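Geranyltranstransferase (Marinomonas sp. MED121, PDB 4F62) probably acts as a polyprenyl transferase of the isoprenoid synthase superfamily, joining isoprenoid diphosphate units into longer chains as farnesyl-diphosphate synthases do. Local coordinates at residues 55-60 and 193-198; 10-15 and 49-54; 207-212 and 270-275; 67-72 and 124-129; 141-146 and 189-194. All coordinates share one frame; numbering follows the deposited sequence.

Contact 1: residues 55-60 and 193-198; sequences ASAQLV and ALSTGQ
An ST turn at the C-terminal end of helix 170-194 meets the last turns of helix 48-60, and Thr196 touches both Ala57 and Val60. Its methyl does the nearer work: CG2 of Thr196 lies 3.3 Å from O of Ala57 and 3.7 Å from CB of the same residue. The hydroxyl points back into its own chain. With chi1 at 69°, OG1 sits between the backbone N and the carbonyl carbon, where it reaches Ala193 O at 2.6 Å, nearly in line with the C=O bond (165°). That carbonyl also accepts from Thr196 N, so two donors grip it. OG1 of Thr196 in turn accepts from Gln198 N at 3.0 Å, which defines the ST turn. It overlaps a type I beta turn from Leu194 to Gly197, where the positive phi of Gly197 marks the departure from helical geometry. In this all-helical isoprenoid synthase fold, the turn redirects the chain toward helix 201-226. A valine at Thr196, lacking the hydroxyl, would probably leave Gln198 N without its acceptor and Ala193 O with one donor fewer, freeing the turn to shift. Val60 CG2 packs on Ala193 CB at 3.9 Å, and the side chains of Val60 and Thr196 lie roughly perpendicular. Close backbone approach is possible because small residues meet: the CA atoms of Ala57 and Ala193 are 4.4 Å apart. Ser195 OG bonds to Thr67 OG1 on helix 65-86, while Leu204 and Leu207 of helix 201-226 pack on Ala193.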
# COMPACT_ATOMS: atom_id res chain seq x y z
N ALA A 55 12.69 -18.18 8.81
CA ALA A 55 14.03 -18.65 9.20
C ALA A 55 14.68 -17.68 10.18
O ALA A 55 15.35 -18.09 11.12
CB ALA A 55 14.93 -18.84 7.97
N SER A 56 14.49 -16.39 9.94
CA SER A 56 15.07 -15.37 10.81
C SER A 56 14.39 -15.35 12.17
O SER A 56 15.05 -15.22 13.20
CB SER A 56 14.98 -14.00 10.16
OG SER A 56 15.65 -14.03 8.92
N ALA A 57 13.06 -15.47 12.17
CA ALA A 57 12.32 -15.56 13.44
C ALA A 57 12.84 -16.73 14.27
O ALA A 57 13.05 -16.60 15.47
CB ALA A 57 10.83 -15.71 13.19
N GLN A 58 13.06 -17.87 13.62
CA GLN A 58 13.55 -19.06 14.29
C GLN A 58 14.95 -18.87 14.85
O GLN A 58 15.27 -19.36 15.93
CB GLN A 58 13.56 -20.24 13.33
CG GLN A 58 12.23 -20.91 13.20
CD GLN A 58 12.39 -22.36 12.85
OE1 GLN A 58 13.39 -22.76 12.23
NE2 GLN A 58 11.42 -23.18 13.25
N LEU A 59 15.78 -18.17 14.10
CA LEU A 59 17.12 -17.85 14.54
C LEU A 59 17.12 -17.19 15.92
O LEU A 59 17.83 -17.65 16.82
CB LEU A 59 17.80 -16.92 13.54
CG LEU A 59 19.27 -16.64 13.81
CD1 LEU A 59 20.08 -17.88 13.50
CD2 LEU A 59 19.75 -15.48 12.98
N VAL A 60 16.30 -16.15 16.10
CA VAL A 60 16.42 -15.31 17.29
C VAL A 60 15.35 -15.55 18.37
O VAL A 60 15.49 -15.08 19.51
CB VAL A 60 16.45 -13.82 16.93
CG1 VAL A 60 17.59 -13.53 15.96
CG2 VAL A 60 15.12 -13.41 16.32
N ALA A 193 12.89 -11.47 12.24
CA ALA A 193 13.55 -11.35 13.54
C ALA A 193 12.78 -10.43 14.49
O ALA A 193 12.51 -10.77 15.66
CB ALA A 193 14.98 -10.85 13.34
N LEU A 194 12.41 -9.25 14.00
CA LEU A 194 11.59 -8.32 14.80
C LEU A 194 10.28 -8.95 15.26
O LEU A 194 9.85 -8.74 16.40
CB LEU A 194 11.31 -7.03 14.02
CG LEU A 194 12.48 -6.07 13.77
CD1 LEU A 194 12.15 -5.14 12.60
CD2 LEU A 194 12.77 -5.25 15.03
N SER A 195 9.65 -9.74 14.40
CA SER A 195 8.31 -10.27 14.71
C SER A 195 8.33 -11.18 15.93
O SER A 195 7.27 -11.46 16.50
CB SER A 195 7.73 -11.04 13.52
OG SER A 195 8.35 -12.32 13.38
N THR A 196 9.52 -11.61 16.35
CA THR A 196 9.65 -12.45 17.55
C THR A 196 9.50 -11.66 18.85
O THR A 196 9.24 -12.24 19.91
CB THR A 196 11.03 -13.13 17.64
OG1 THR A 196 12.02 -12.12 17.88
CG2 THR A 196 11.36 -13.87 16.35
N GLY A 197 9.71 -10.35 18.78
CA GLY A 197 9.64 -9.51 19.97
C GLY A 197 10.89 -9.64 20.84
O GLY A 197 10.90 -9.20 21.99
N GLN A 198 11.94 -10.24 20.28
CA GLN A 198 13.13 -10.62 21.05
C GLN A 198 14.47 -10.22 20.42
O GLN A 198 15.52 -10.44 21.04
CB GLN A 198 13.17 -12.14 21.22
CG GLN A 198 12.34 -12.70 22.34
CD GLN A 198 12.69 -14.15 22.61
OE1 GLN A 198 13.78 -14.61 22.26
NE2 GLN A 198 11.76 -14.88 23.23

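Contact 2: residues 10-15 and 49-54; sequences TYTQSR and RPMLTY
Thr12 and Arg15 meet Tyr54 through two different first torsions. Thr12 sets OG1 between its backbone N and carbonyl carbon and leaves CG2 beside the N, so the methyl faces the tyrosine while the hydroxyl faces Met51. Arg15 instead sends CG away from its backbone N (chi1 -175°) and stays extended as far as NE, which carries its chain along the outer part of the ring. Thr12 CG2 lies 3.7 Å from Tyr54 CB, and Thr12 CB is 3.6 Å from Tyr54 CD2; the two side chains run antiparallel alongside one another. Farther out, Arg15 NE comes within 3.7 Å of Tyr54 CE1, with the guanidinium and ring planes 55° apart, an oblique approach. Arg15 NH1 donates to Tyr11 OH at 2.8 Å, nearly in the guanidinium plane, and with the Asp68 salt bridge at NE this limits the group's rotation. On the other flank Met51 runs nearly square to Thr12, and Met51 SD stands 4.0 Å from Gln13 NE2. The polar ends find partners beyond the interface: Thr12 OG1 bonds to Phe8 O and Gln13 NE2 to Lys46 O. The axes of segments 10-15 and 49-54 approach to 9.2 Å with 111° between their directions. Helix 65-86 adjoins both, its Asp68 receiving Arg15 NE in that salt bridge and Tyr54 OH in a hydrogen bond.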
# COMPACT_ATOMS: atom_id res chain seq x y z
N THR A 10 8.98 -27.06 2.65
CA THR A 10 7.63 -27.61 2.68
C THR A 10 6.80 -26.98 3.82
O THR A 10 5.68 -26.52 3.61
CB THR A 10 7.67 -29.13 2.84
OG1 THR A 10 8.36 -29.70 1.72
CG2 THR A 10 6.25 -29.72 2.90
N TYR A 11 7.37 -26.95 5.02
CA TYR A 11 6.67 -26.38 6.18
C TYR A 11 6.25 -24.92 5.96
O TYR A 11 5.07 -24.56 6.15
CB TYR A 11 7.51 -26.52 7.46
CG TYR A 11 6.89 -25.86 8.68
CD1 TYR A 11 5.92 -26.51 9.44
CD2 TYR A 11 7.27 -24.58 9.07
CE1 TYR A 11 5.35 -25.90 10.56
CE2 TYR A 11 6.70 -23.96 10.17
CZ TYR A 11 5.74 -24.62 10.91
OH TYR A 11 5.18 -23.99 11.99
N THR A 12 7.21 -24.08 5.58
CA THR A 12 6.93 -22.65 5.45
C THR A 12 6.04 -22.30 4.26
O THR A 12 5.22 -21.38 4.33
CB THR A 12 8.24 -21.82 5.40
OG1 THR A 12 9.05 -22.29 4.33
CG2 THR A 12 9.01 -21.99 6.69
N GLN A 13 6.23 -23.00 3.15
CA GLN A 13 5.36 -22.81 1.99
C GLN A 13 3.90 -23.17 2.33
O GLN A 13 3.00 -22.40 2.04
CB GLN A 13 5.87 -23.62 0.78
CG GLN A 13 7.12 -22.99 0.13
CD GLN A 13 7.91 -23.94 -0.78
OE1 GLN A 13 7.60 -25.14 -0.88
NE2 GLN A 13 8.94 -23.41 -1.43
N SER A 14 3.68 -24.35 2.93
CA SER A 14 2.35 -24.73 3.39
C SER A 14 1.81 -23.70 4.38
O SER A 14 0.66 -23.27 4.29
CB SER A 14 2.38 -26.10 4.06
OG SER A 14 2.85 -27.09 3.16
N ARG A 15 2.67 -23.28 5.31
CA ARG A 15 2.24 -22.35 6.34
C ARG A 15 1.82 -20.99 5.76
O ARG A 15 0.74 -20.49 6.08
CB ARG A 15 3.32 -22.18 7.42
CG ARG A 15 2.87 -21.31 8.59
CD ARG A 15 3.83 -21.31 9.77
NE ARG A 15 3.41 -20.31 10.75
CZ ARG A 15 3.50 -20.45 12.07
NH1 ARG A 15 4.02 -21.56 12.58
NH2 ARG A 15 3.07 -19.48 12.87
N ARG A 49 10.81 -15.24 0.08
CA ARG A 49 10.72 -14.20 1.10
C ARG A 49 10.02 -14.67 2.38
O ARG A 49 10.51 -14.43 3.48
CB ARG A 49 10.13 -12.91 0.50
CG ARG A 49 11.10 -12.30 -0.53
CD ARG A 49 10.44 -11.34 -1.52
NE ARG A 49 11.33 -11.05 -2.66
CZ ARG A 49 11.58 -11.89 -3.66
NH1 ARG A 49 11.01 -13.09 -3.68
NH2 ARG A 49 12.40 -11.53 -4.64
N PRO A 50 8.86 -15.35 2.25
CA PRO A 50 8.38 -16.01 3.47
C PRO A 50 9.40 -16.96 4.13
O PRO A 50 9.56 -16.89 5.35
CB PRO A 50 7.16 -16.79 2.97
CG PRO A 50 6.58 -15.86 1.93
CD PRO A 50 7.82 -15.30 1.20
N MET A 51 10.08 -17.81 3.36
CA MET A 51 11.06 -18.71 3.96
C MET A 51 12.13 -17.96 4.78
O MET A 51 12.44 -18.36 5.89
CB MET A 51 11.71 -19.61 2.90
CG MET A 51 10.72 -20.60 2.29
SD MET A 51 11.46 -21.90 1.28
CE MET A 51 12.07 -20.93 -0.08
N LEU A 52 12.67 -16.88 4.22
CA LEU A 52 13.65 -16.06 4.95
C LEU A 52 13.05 -15.48 6.22
O LEU A 52 13.71 -15.41 7.25
CB LEU A 52 14.13 -14.90 4.07
CG LEU A 52 15.08 -15.27 2.93
CD1 LEU A 52 15.25 -14.05 2.02
CD2 LEU A 52 16.43 -15.75 3.47
N THR A 53 11.79 -15.05 6.15
CA THR A 53 11.12 -14.45 7.30
C THR A 53 10.99 -15.45 8.44
O THR A 53 11.33 -15.16 9.60
CB THR A 53 9.73 -13.92 6.92
OG1 THR A 53 9.86 -13.09 5.75
CG2 THR A 53 9.11 -13.10 8.06
N TYR A 54 10.50 -16.64 8.13
CA TYR A 54 10.33 -17.65 9.16
C TYR A 54 11.68 -18.11 9.69
O TYR A 54 11.81 -18.41 10.88
CB TYR A 54 9.56 -18.86 8.63
CG TYR A 54 8.10 -18.60 8.36
CD1 TYR A 54 7.22 -18.29 9.40
CD2 TYR A 54 7.58 -18.68 7.07
CE1 TYR A 54 5.87 -18.06 9.16
CE2 TYR A 54 6.22 -18.45 6.82
CZ TYR A 54 5.37 -18.15 7.87
OH TYR A 54 4.04 -17.94 7.61

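Contact 3: residues 207-212 and 270-275; sequences LDAYAH and IAQISE
The CA atoms of Tyr210 and Gln272 come within 5.9 Å of each other, where helix 201-226 passes near the C-terminal end of helix 249-273. Two layers of side chains fill the approach. In the buried one, CD1 of Ile273 lies 3.8 Å from CE2 of Tyr210, meeting the ring obliquely. Ile273 places CG1 between its backbone N and carbonyl carbon (chi1 63°), which turns CG1, and with it CD1, to the ring. CG2 of Ile273 lies 4.1 Å from CD2 of Tyr210 and, more loosely, near CD2 of Leu207. On the more exposed side, Gln272 bends at chi2 (-65°) and folds its amide over the methyl of Ala209, with Gln272 CD 3.5 Å from Ala209 CB, while its CG lies 4.0 Å from Tyr210 N. The tyrosine hydroxyl reaches past the interface to bond with Leu283 O. Around this pair, helix 281-291 contributes Leu283 and Thr284 against Ile273, helix 48-60 brings Leu52 to Tyr210, and helix 170-194 lays Val189 against Leu207.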
# COMPACT_ATOMS: atom_id res chain seq x y z
N LEU A 207 21.98 -9.81 10.51
CA LEU A 207 20.96 -10.21 9.54
C LEU A 207 20.92 -9.26 8.35
O LEU A 207 20.76 -9.71 7.20
CB LEU A 207 19.59 -10.36 10.20
CG LEU A 207 19.53 -11.54 11.16
CD1 LEU A 207 18.24 -11.52 12.01
CD2 LEU A 207 19.65 -12.84 10.39
N ASP A 208 21.08 -7.96 8.61
CA ASP A 208 21.22 -6.96 7.55
C ASP A 208 22.29 -7.36 6.56
O ASP A 208 22.06 -7.39 5.35
CB ASP A 208 21.65 -5.60 8.12
CG ASP A 208 20.48 -4.74 8.51
OD1 ASP A 208 19.33 -5.13 8.25
OD2 ASP A 208 20.71 -3.65 9.07
N ALA A 209 23.48 -7.63 7.10
CA ALA A 209 24.63 -7.96 6.28
C ALA A 209 24.40 -9.29 5.57
O ALA A 209 24.78 -9.45 4.40
CB ALA A 209 25.89 -8.00 7.14
N TYR A 210 23.78 -10.24 6.26
CA TYR A 210 23.45 -11.52 5.64
C TYR A 210 22.59 -11.26 4.41
O TYR A 210 22.88 -11.75 3.31
CB TYR A 210 22.74 -12.44 6.63
CG TYR A 210 22.04 -13.63 6.00
CD1 TYR A 210 20.73 -13.53 5.55
CD2 TYR A 210 22.69 -14.85 5.85
CE1 TYR A 210 20.08 -14.62 4.98
CE2 TYR A 210 22.05 -15.94 5.28
CZ TYR A 210 20.74 -15.81 4.84
OH TYR A 210 20.08 -16.87 4.26
N ALA A 211 21.53 -10.48 4.60
CA ALA A 211 20.55 -10.24 3.56
C ALA A 211 21.14 -9.49 2.38
O ALA A 211 20.87 -9.82 1.22
CB ALA A 211 19.36 -9.48 4.12
N HIS A 212 21.92 -8.46 2.68
CA HIS A 212 22.59 -7.70 1.63
C HIS A 212 23.44 -8.61 0.75
O HIS A 212 23.39 -8.53 -0.48
CB HIS A 212 23.48 -6.61 2.24
CG HIS A 212 24.14 -5.73 1.21
ND1 HIS A 212 25.32 -6.08 0.59
CD2 HIS A 212 23.78 -4.54 0.70
CE1 HIS A 212 25.66 -5.13 -0.26
NE2 HIS A 212 24.74 -4.18 -0.22
N ILE A 270 27.30 -16.31 5.16
CA ILE A 270 27.40 -17.40 6.13
C ILE A 270 28.16 -16.96 7.37
O ILE A 270 27.79 -17.30 8.50
CB ILE A 270 28.06 -18.65 5.51
CG1 ILE A 270 27.28 -19.12 4.28
CG2 ILE A 270 28.15 -19.77 6.53
CD1 ILE A 270 25.77 -19.18 4.50
N ALA A 271 29.23 -16.17 7.17
CA ALA A 271 30.03 -15.68 8.29
C ALA A 271 29.22 -14.85 9.28
O ALA A 271 29.52 -14.84 10.47
CB ALA A 271 31.23 -14.88 7.79
N GLN A 272 28.20 -14.15 8.78
CA GLN A 272 27.37 -13.30 9.63
C GLN A 272 26.51 -14.09 10.61
O GLN A 272 26.13 -13.58 11.67
CB GLN A 272 26.47 -12.41 8.76
CG GLN A 272 27.23 -11.34 7.98
CD GLN A 272 27.88 -10.33 8.91
OE1 GLN A 272 27.45 -10.16 10.06
NE2 GLN A 272 28.92 -9.66 8.43
N ILE A 273 26.20 -15.34 10.28
CA ILE A 273 25.29 -16.13 11.10
C ILE A 273 25.93 -17.40 11.66
O ILE A 273 25.24 -18.25 12.23
CB ILE A 273 24.01 -16.52 10.32
CG1 ILE A 273 24.36 -17.42 9.14
CG2 ILE A 273 23.26 -15.28 9.85
CD1 ILE A 273 23.15 -17.83 8.33
N SER A 274 27.25 -17.50 11.51
CA SER A 274 27.98 -18.68 11.98
C SER A 274 27.85 -18.87 13.49
O SER A 274 27.69 -19.99 13.97
CB SER A 274 29.45 -18.61 11.56
OG SER A 274 30.14 -17.53 12.18
N GLU A 275 27.90 -17.76 14.23
CA GLU A 275 27.90 -17.80 15.70
C GLU A 275 26.54 -18.11 16.35
O GLU A 275 26.37 -17.91 17.55
CB GLU A 275 28.46 -16.49 16.27
CG GLU A 275 27.61 -15.25 15.97
CD GLU A 275 27.81 -14.72 14.55
OE1 GLU A 275 27.83 -15.52 13.59
OE2 GLU A 275 27.95 -13.49 14.39

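Contact 4: residues 67-72 and 124-129; sequences TDASAA and ELLSNP
Leu125 and Leu126, consecutive residues with nearly the same first torsion, grip helix 65-86 at two different places. In both, CG lies beside the backbone N and anti to the carbonyl carbon (chi1 -74° and -72°), and CD1 continues extended. Their directions differ because they are consecutive residues. Leu125 starts out toward helix 65-86 and brings CD1 to 3.6 Å from CB of Ala72; the same methyl is 3.5 Å from Ala72 C, so it rests on backbone as well as side chain. Leu126 reaches around with its other branch: its CD2 rests on the backbone and methyl of Ala69, 3.9 Å from Ala69 O and 4.0 Å from Ala69 CB. The methyl of Ala69 also abuts the backbone carbonyl of Leu125, its CB 3.4 Å from Leu125 O. Ala69 and Ala72 are small enough to let the CA atoms of Ala69 and Leu125 approach to 5.3 Å. Ser70 turns its hydroxyl back to Leu66 O, one turn earlier in its own helix. Glu124, on the same helix end, makes a salt bridge to Arg150 of the second subunit. Leucines set over an alanine-lined helix surface are plain helix-helix packing of the all-alpha isoprenoid synthase fold, here beside the subunit interface.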
# COMPACT_ATOMS: atom_id res chain seq x y z
N THR A 67 4.95 -12.96 12.60
CA THR A 67 5.85 -13.54 11.59
C THR A 67 5.03 -13.98 10.39
O THR A 67 5.42 -13.78 9.23
CB THR A 67 6.60 -14.78 12.12
OG1 THR A 67 7.10 -14.52 13.44
CG2 THR A 67 7.74 -15.13 11.20
N ASP A 68 3.89 -14.62 10.67
CA ASP A 68 2.92 -14.96 9.63
C ASP A 68 2.46 -13.72 8.87
O ASP A 68 2.45 -13.70 7.64
CB ASP A 68 1.69 -15.66 10.23
CG ASP A 68 1.96 -17.12 10.55
OD1 ASP A 68 2.71 -17.77 9.79
OD2 ASP A 68 1.42 -17.60 11.56
N ALA A 69 2.09 -12.67 9.61
CA ALA A 69 1.66 -11.42 8.96
C ALA A 69 2.76 -10.83 8.08
O ALA A 69 2.51 -10.36 6.96
CB ALA A 69 1.20 -10.41 10.01
N SER A 70 4.00 -10.87 8.56
CA SER A 70 5.11 -10.33 7.76
C SER A 70 5.39 -11.16 6.51
O SER A 70 5.59 -10.60 5.41
CB SER A 70 6.39 -10.28 8.60
OG SER A 70 6.21 -9.47 9.76
N ALA A 71 5.43 -12.48 6.69
CA ALA A 71 5.76 -13.35 5.58
C ALA A 71 4.71 -13.17 4.51
O ALA A 71 5.03 -13.04 3.33
CB ALA A 71 5.81 -14.81 6.04
N ALA A 72 3.45 -13.12 4.94
CA ALA A 72 2.33 -12.98 4.01
C ALA A 72 2.34 -11.60 3.35
O ALA A 72 2.07 -11.50 2.15
CB ALA A 72 1.00 -13.20 4.74
N GLU A 124 -3.03 -4.65 5.09
CA GLU A 124 -4.13 -5.22 5.83
C GLU A 124 -3.57 -6.32 6.74
O GLU A 124 -3.93 -6.42 7.92
CB GLU A 124 -5.19 -5.81 4.88
CG GLU A 124 -6.37 -6.51 5.60
CD GLU A 124 -7.38 -7.13 4.63
OE1 GLU A 124 -7.40 -6.78 3.42
OE2 GLU A 124 -8.16 -7.99 5.08
N LEU A 125 -2.69 -7.14 6.18
CA LEU A 125 -2.10 -8.28 6.89
C LEU A 125 -1.36 -7.81 8.14
O LEU A 125 -1.47 -8.41 9.20
CB LEU A 125 -1.12 -9.03 5.96
CG LEU A 125 -1.82 -9.87 4.88
CD1 LEU A 125 -0.88 -10.27 3.76
CD2 LEU A 125 -2.44 -11.11 5.53
N LEU A 126 -0.64 -6.69 8.00
CA LEU A 126 0.16 -6.16 9.10
C LEU A 126 -0.62 -5.36 10.14
O LEU A 126 -0.10 -5.06 11.22
CB LEU A 126 1.33 -5.31 8.56
CG LEU A 126 2.46 -6.10 7.90
CD1 LEU A 126 3.55 -5.16 7.36
CD2 LEU A 126 3.05 -7.07 8.90
N SER A 127 -1.87 -5.02 9.84
CA SER A 127 -2.68 -4.22 10.76
C SER A 127 -3.95 -4.95 11.20
O SER A 127 -4.93 -4.33 11.54
CB SER A 127 -3.05 -2.88 10.13
OG SER A 127 -3.83 -3.07 8.97
N ASN A 128 -3.90 -6.28 11.20
CA ASN A 128 -5.01 -7.11 11.62
C ASN A 128 -5.33 -6.86 13.11
O ASN A 128 -4.42 -6.87 13.94
CB ASN A 128 -4.60 -8.57 11.40
CG ASN A 128 -5.73 -9.57 11.61
OD1 ASN A 128 -6.63 -9.37 12.44
ND2 ASN A 128 -5.67 -10.68 10.87
N PRO A 129 -6.62 -6.64 13.44
CA PRO A 129 -7.07 -6.40 14.82
C PRO A 129 -6.83 -7.56 15.78
O PRO A 129 -6.94 -7.36 16.99
CB PRO A 129 -8.59 -6.20 14.66
CG PRO A 129 -8.77 -5.77 13.25
CD PRO A 129 -7.71 -6.48 12.46

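Contact 5: residues 141-146 and 189-194; sequences IQELVV and VRMGAL
Glu143 and Arg190 meet with their side chains nearly perpendicular, and the guanidinium presents its NE side to the carboxylate. The grip is side-on and two-pronged: Arg190 NE donates to Glu143 OE1 at 2.8 Å, and Arg190 NH2 donates to Glu143 OE2 at 2.9 Å. Both oxygens lie close to the guanidinium plane, yet the two planes are turned 38° apart, so NE meets OE1 from above the carboxylate plane while NH2 reaches OE2 on its syn side but tilted out of that plane. Bends in both chains make this possible: Glu143 folds at chi2 (-67°) and Arg190 at chi3. The pair belongs to an antiparallel helix packing, the axes of segments 141-146 and 189-194 being 10.0 Å apart with 177° between their directions, within the helical bundle of the isoprenoid synthase fold. Met191 runs past Glu143 in the opposite direction, its CG 3.6 Å from Glu143 CB, and its bent end puts CE 4.1 Å from Leu144 CB. Leu194 closes over the glutamate stem, CD1 standing 3.7 Å from Glu143 CG. An alanine in place of Glu143 would probably leave the Arg190 guanidinium without its carboxylate on this side and open a gap beside Met191 and Leu194. Lys139 NZ makes a salt bridge to Glu143 OE2, and Asp208 OD1 one to Arg190 NH1. Elsewhere on helix 134-148, Gln142 NE2 bonds to Ser127 O of the second subunit.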
# COMPACT_ATOMS: atom_id res chain seq x y z
N ILE A 141 5.44 -2.35 9.85
CA ILE A 141 4.87 -1.58 8.76
C ILE A 141 5.91 -0.61 8.21
O ILE A 141 6.07 -0.48 6.99
CB ILE A 141 3.58 -0.86 9.21
CG1 ILE A 141 2.48 -1.91 9.40
CG2 ILE A 141 3.18 0.22 8.20
CD1 ILE A 141 1.20 -1.40 10.05
N GLN A 142 6.62 0.06 9.12
CA GLN A 142 7.71 0.95 8.72
C GLN A 142 8.76 0.21 7.90
O GLN A 142 9.22 0.73 6.88
CB GLN A 142 8.37 1.60 9.93
CG GLN A 142 7.47 2.58 10.65
CD GLN A 142 8.02 2.99 12.00
OE1 GLN A 142 8.94 2.36 12.52
NE2 GLN A 142 7.46 4.04 12.59
N GLU A 143 9.12 -0.99 8.35
CA GLU A 143 10.08 -1.83 7.64
C GLU A 143 9.59 -2.13 6.23
O GLU A 143 10.36 -2.06 5.27
CB GLU A 143 10.30 -3.17 8.38
CG GLU A 143 11.10 -3.06 9.68
CD GLU A 143 12.55 -2.66 9.48
OE1 GLU A 143 13.13 -2.93 8.40
OE2 GLU A 143 13.14 -2.06 10.42
N LEU A 144 8.31 -2.46 6.11
CA LEU A 144 7.77 -2.86 4.81
C LEU A 144 7.70 -1.64 3.89
O LEU A 144 8.00 -1.74 2.69
CB LEU A 144 6.37 -3.46 4.95
CG LEU A 144 5.79 -4.03 3.64
CD1 LEU A 144 6.62 -5.20 3.15
CD2 LEU A 144 4.32 -4.45 3.81
N VAL A 145 7.32 -0.50 4.45
CA VAL A 145 7.21 0.74 3.69
C VAL A 145 8.56 1.12 3.08
O VAL A 145 8.66 1.44 1.89
CB VAL A 145 6.70 1.89 4.59
CG1 VAL A 145 7.18 3.25 4.07
CG2 VAL A 145 5.18 1.86 4.66
N VAL A 146 9.61 1.08 3.89
CA VAL A 146 10.90 1.54 3.42
C VAL A 146 11.46 0.58 2.36
O VAL A 146 12.18 1.01 1.45
CB VAL A 146 11.88 1.77 4.60
CG1 VAL A 146 12.48 0.47 5.07
CG2 VAL A 146 12.98 2.71 4.18
N VAL A 189 14.32 -10.76 6.35
CA VAL A 189 15.07 -11.18 7.53
C VAL A 189 14.85 -10.21 8.70
O VAL A 189 14.73 -10.65 9.84
CB VAL A 189 16.60 -11.42 7.26
CG1 VAL A 189 16.80 -12.30 6.02
CG2 VAL A 189 17.33 -10.10 7.10
N ARG A 190 14.79 -8.91 8.42
CA ARG A 190 14.59 -7.92 9.48
C ARG A 190 13.23 -8.09 10.16
O ARG A 190 13.11 -8.15 11.40
CB ARG A 190 14.77 -6.47 8.95
CG ARG A 190 16.20 -6.10 8.57
CD ARG A 190 16.28 -4.65 8.04
NE ARG A 190 15.79 -3.69 9.02
CZ ARG A 190 16.51 -3.22 10.04
NH1 ARG A 190 17.77 -3.62 10.20
NH2 ARG A 190 15.98 -2.36 10.89
N MET A 191 12.18 -8.19 9.35
CA MET A 191 10.83 -8.34 9.89
C MET A 191 10.63 -9.68 10.60
O MET A 191 9.97 -9.73 11.62
CB MET A 191 9.78 -8.15 8.81
CG MET A 191 9.75 -6.73 8.23
SD MET A 191 8.70 -6.64 6.77
CE MET A 191 7.07 -6.64 7.52
N GLY A 192 11.20 -10.74 10.04
CA GLY A 192 11.15 -12.04 10.68
C GLY A 192 11.68 -11.99 12.10
O GLY A 192 10.99 -12.40 13.04
N ALA A 193 12.89 -11.47 12.24
CA ALA A 193 13.55 -11.35 13.54
C ALA A 193 12.78 -10.43 14.49
O ALA A 193 12.51 -10.77 15.66
CB ALA A 193 14.98 -10.85 13.34
N LEU A 194 12.41 -9.25 14.00
CA LEU A 194 11.59 -8.32 14.80
C LEU A 194 10.28 -8.95 15.26
O LEU A 194 9.85 -8.74 16.40
CB LEU A 194 11.31 -7.03 14.02
CG LEU A 194 12.48 -6.07 13.77
CD1 LEU A 194 12.15 -5.14 12.60
CD2 LEU A 194 12.77 -5.25 15.03

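How the contacts relate
Contacts 2 to 5 are largely buried, whereas contact 1 is only partly so and includes an exposed glutamine. Helix 170-194 serves contacts 1 and 5, which share Ala193 and Leu194; helix 48-60 serves contacts 1 and 2. Chemistry follows place: contact 4 is methyl packing against alanines, contact 3 mixes apolar packing with a folded amide, contact 1 centres on a hydroxyl-bound turn, and contact 5 alone is joined by a salt bridge between its own segments. Contact 2 gains its ionic link from Asp68 of contact 4; contact 5 has a second one, to Asp208 of contact 3. Contacts 4 and 5 both touch the second subunit; contacts 3 and 4 do not meet, their nearest atoms about 11 Å apart.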